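Local coordinates for farnesyl diphosphate synthase (Rhodobacter capsulatus, PDB 3M0G), which probably makes farnesyl diphosphate by magnesium-dependent condensation of isopentenyl diphosphate with an allylic diphosphate, a step of isoprenoid biosynthesis, at the interface of chains A and B. Numbering follows the deposited sequence. Chains: chain A/B, Farnesyl diphosphate synthase.

Contact 1: the interface of chains A and B. Residues chain A 146-147, 151; chain B 26-27, 30.
B:Pro26 lies on the ring of A:Tyr151 in a largely apolar patch of a two-fold homodimer interface that probably helps hold the two subunits together, a loop of one chain being fitted against a helix start of the other. The protein belongs to the FPP/GGPP synthase family of all-helical prenyltransferases, which commonly work as dimers, so this pairing is probably the biological one. B:Pro26 sits in the loop that leads into helix 29-37 of chain B. Its CG stands over the middle of the tyrosine ring, 3.7 Å from the centroid, in a CH-pi contact, while CB reaches A:Tyr151 CE1 at 3.6 Å, nearer the phenol end. The tyrosine, in the first turn of helix 149-159, points its CG away from its own backbone N (chi1 179°), and with chi2 at 58° it turns one ring face to the proline. Replacing A:Tyr151 by an alanine would take away the flat face under B:Pro26 and is likely to leave a gap beneath the pyrrolidine ring. The proline CG, at roughly a right angle to its approach to the ring, also meets the loop before helix 149-159, 3.3 Å from the carbonyl O of A:Ala146, and CD comes equally near that oxygen. A water links this carbonyl to the partner's backbone, 3.0 Å from A:Ala146 O and 3.1 Å from B:Pro26 O, so the carbonyl both abuts the ring and joins a polar bridge. Further into chain B, one methyl of B:Leu30 adds to the apolar side. Its CD2 is 3.8 Å from A:Ala146 CB and 3.9 Å from A:Tyr151 CA, touching the root of the tyrosine rather than its ring. A:Glu147 approaches loosely, its CG near B:Pro26 CD.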
loop_
_atom_site.group_PDB
_atom_site.type_symbol
_atom_site.label_atom_id
_atom_site.label_comp_id
_atom_site.label_asym_id
_atom_site.label_seq_id
_atom_site.Cartn_x
_atom_site.Cartn_y
_atom_site.Cartn_z
ATOM N N ALA A 146 5.784 7.546 4.714
ATOM C CA ALA A 146 6.975 8.083 5.404
ATOM C C ALA A 146 7.012 9.605 5.593
ATOM O O ALA A 146 7.948 10.142 6.162
ATOM C CB ALA A 146 8.254 7.599 4.722
ATOM N N GLU A 147 5.991 10.287 5.100
ATOM C CA GLU A 147 5.807 11.707 5.365
ATOM C C GLU A 147 4.696 11.905 6.359
ATOM O O GLU A 147 4.419 13.031 6.774
ATOM C CB GLU A 147 5.403 12.432 4.098
ATOM C CG GLU A 147 6.504 12.606 3.096
ATOM C CD GLU A 147 6.187 13.741 2.174
ATOM O OE1 GLU A 147 5.737 13.472 1.032
ATOM O OE2 GLU A 147 6.346 14.903 2.619
ATOM N N TYR A 151 5.570 7.583 9.291
ATOM C CA TYR A 151 6.569 8.463 9.888
ATOM C C TYR A 151 6.295 8.696 11.381
ATOM O O TYR A 151 7.194 8.531 12.216
ATOM C CB TYR A 151 6.609 9.805 9.146
ATOM C CG TYR A 151 7.606 10.806 9.702
ATOM C CD1 TYR A 151 8.973 10.497 9.790
ATOM C CD2 TYR A 151 7.189 12.074 10.106
ATOM C CE1 TYR A 151 9.888 11.429 10.298
ATOM C CE2 TYR A 151 8.102 13.014 10.607
ATOM C CZ TYR A 151 9.443 12.683 10.696
ATOM O OH TYR A 151 10.349 13.597 11.200
ATOM N N PRO B 26 11.444 12.581 5.150
ATOM C CA PRO B 26 12.182 13.050 6.332
ATOM C C PRO B 26 13.247 12.051 6.813
ATOM O O PRO B 26 13.085 10.838 6.649
ATOM C CB PRO B 26 11.091 13.260 7.395
ATOM C CG PRO B 26 9.829 12.722 6.826
ATOM C CD PRO B 26 9.986 12.668 5.336
ATOM N N ALA B 27 14.322 12.577 7.399
ATOM C CA ALA B 27 15.441 11.774 7.904
ATOM C C ALA B 27 15.006 10.817 9.010
ATOM O O ALA B 27 13.997 11.051 9.675
ATOM C CB ALA B 27 16.562 12.694 8.411
ATOM N N LEU B 30 13.631 4.981 9.627
ATOM C CA LEU B 30 12.629 4.567 8.650
ATOM C C LEU B 30 13.077 4.883 7.220
ATOM O O LEU B 30 12.962 4.025 6.347
ATOM C CB LEU B 30 11.256 5.187 8.947
ATOM C CG LEU B 30 10.146 5.024 7.887
ATOM C CD1 LEU B 30 9.516 3.617 7.848
ATOM C CD2 LEU B 30 9.059 6.079 8.059
HETATM O O HOH W 1 10.687 8.957 6.783
#

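Contact 2: the interface of chains A and B. Residues chain A 25-26; chain B 146-147, 151.
A:Pro26 and B:Tyr151 make a CH-pi contact in this patch of the dimer interface, where the A:Leu25-A:Pro26 stretch meets the loop and helix start of chain B. The proline brings CB over one face of the phenol ring, displaced toward the rim, 3.8 Å from the centroid. The nearest ring atom is CZ of B:Tyr151, at 3.5 Å from that CB, and the hydroxyl oxygen is close behind it, so the proline sits over the phenol end. The ring of A:Pro26 is clearly puckered (chi1 -29°), and its CG lies over the CE2 side of the tyrosine ring.

Aliphatic packing comes next. A:Leu25 straddles the B:Ala146-B:Glu147 pair with its two methyls: CD1 meets B:Ala146 CB at 3.7 Å, and CD2 meets B:Glu147 CG, also at 3.7 Å. The glutamate swings CG away from its own carbonyl carbon (chi1 -62°), and its extended chain runs at roughly a right angle to the leucine. The same CG lies 3.8 Å from A:Pro26 CD, so the methylene stem of the acid, not its carboxylate, fills the corner between leucine and proline.

A water adds a polar link, 3.0 Å from A:Pro26 O and 3.0 Å from B:Ala146 O, joining the two backbone carbonyls across the boundary.

Together, proline on tyrosine, leucine on alanine and glutamate stem, and the water between carbonyls hold the loop before helix 29-38 of chain A against the start of helix 149-159 of chain B, which probably helps keep the two synthase subunits in register.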
loop_
_atom_site.group_PDB
_atom_site.type_symbol
_atom_site.label_atom_id
_atom_site.label_comp_id
_atom_site.label_asym_id
_atom_site.label_seq_id
_atom_site.Cartn_x
_atom_site.Cartn_y
_atom_site.Cartn_z
ATOM N N LEU A 25 -12.879 -10.749 -3.134
ATOM C CA LEU A 25 -11.520 -11.319 -3.169
ATOM C C LEU A 25 -11.589 -12.847 -3.076
ATOM O O LEU A 25 -12.590 -13.390 -2.608
ATOM C CB LEU A 25 -10.648 -10.764 -2.024
ATOM C CG LEU A 25 -10.527 -9.251 -1.779
ATOM C CD1 LEU A 25 -9.844 -8.940 -0.456
ATOM C CD2 LEU A 25 -9.805 -8.534 -2.906
ATOM N N PRO A 26 -10.511 -13.547 -3.505
ATOM C CA PRO A 26 -10.438 -14.994 -3.338
ATOM C C PRO A 26 -10.548 -15.414 -1.877
ATOM O O PRO A 26 -10.148 -14.670 -0.978
ATOM C CB PRO A 26 -9.042 -15.336 -3.864
ATOM C CG PRO A 26 -8.778 -14.283 -4.891
ATOM C CD PRO A 26 -9.377 -13.031 -4.301
ATOM N N ALA B 146 -4.607 -8.655 -2.388
ATOM C CA ALA B 146 -5.199 -9.960 -2.044
ATOM C C ALA B 146 -5.776 -10.784 -3.200
ATOM O O ALA B 146 -6.251 -11.880 -2.974
ATOM C CB ALA B 146 -6.237 -9.791 -0.924
ATOM N N GLU B 147 -5.737 -10.243 -4.420
ATOM C CA GLU B 147 -6.060 -10.998 -5.645
ATOM C C GLU B 147 -4.793 -11.382 -6.401
ATOM O O GLU B 147 -4.828 -12.218 -7.313
ATOM C CB GLU B 147 -6.947 -10.175 -6.589
ATOM C CG GLU B 147 -8.301 -9.801 -6.032
ATOM C CD GLU B 147 -9.154 -9.061 -7.047
ATOM O OE1 GLU B 147 -9.126 -7.808 -7.058
ATOM O OE2 GLU B 147 -9.843 -9.735 -7.849
ATOM N N TYR B 151 -1.897 -12.449 -1.982
ATOM C CA TYR B 151 -2.628 -13.722 -2.030
ATOM C C TYR B 151 -1.665 -14.894 -2.282
ATOM O O TYR B 151 -1.722 -15.890 -1.592
ATOM C CB TYR B 151 -3.749 -13.649 -3.068
ATOM C CG TYR B 151 -4.568 -14.921 -3.322
ATOM C CD1 TYR B 151 -5.237 -15.593 -2.283
ATOM C CD2 TYR B 151 -4.715 -15.418 -4.627
ATOM C CE1 TYR B 151 -6.013 -16.732 -2.552
ATOM C CE2 TYR B 151 -5.475 -16.541 -4.894
ATOM C CZ TYR B 151 -6.113 -17.198 -3.857
ATOM O OH TYR B 151 -6.857 -18.309 -4.155
HETATM O O HOH W 2 -7.668 -13.061 -0.655
#

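Contact 1 and contact 2 are twins across the two-fold axis, with chains exchanged and their C-alpha centres about 30 Å apart. Both pair residue 26 of one subunit with residues 146, 147 and 151 of the other, with 27 and 30 alongside in contact 1, and 25 in contact 2. Every chain thus gives a proline loop at one site and receives one at the other. The proline is less puckered in contact 1, where CG stands over the tyrosine ring centre, than in contact 2, where CB sits toward its rim. Two such separated attachments would probably resist rocking of one subunit on the other.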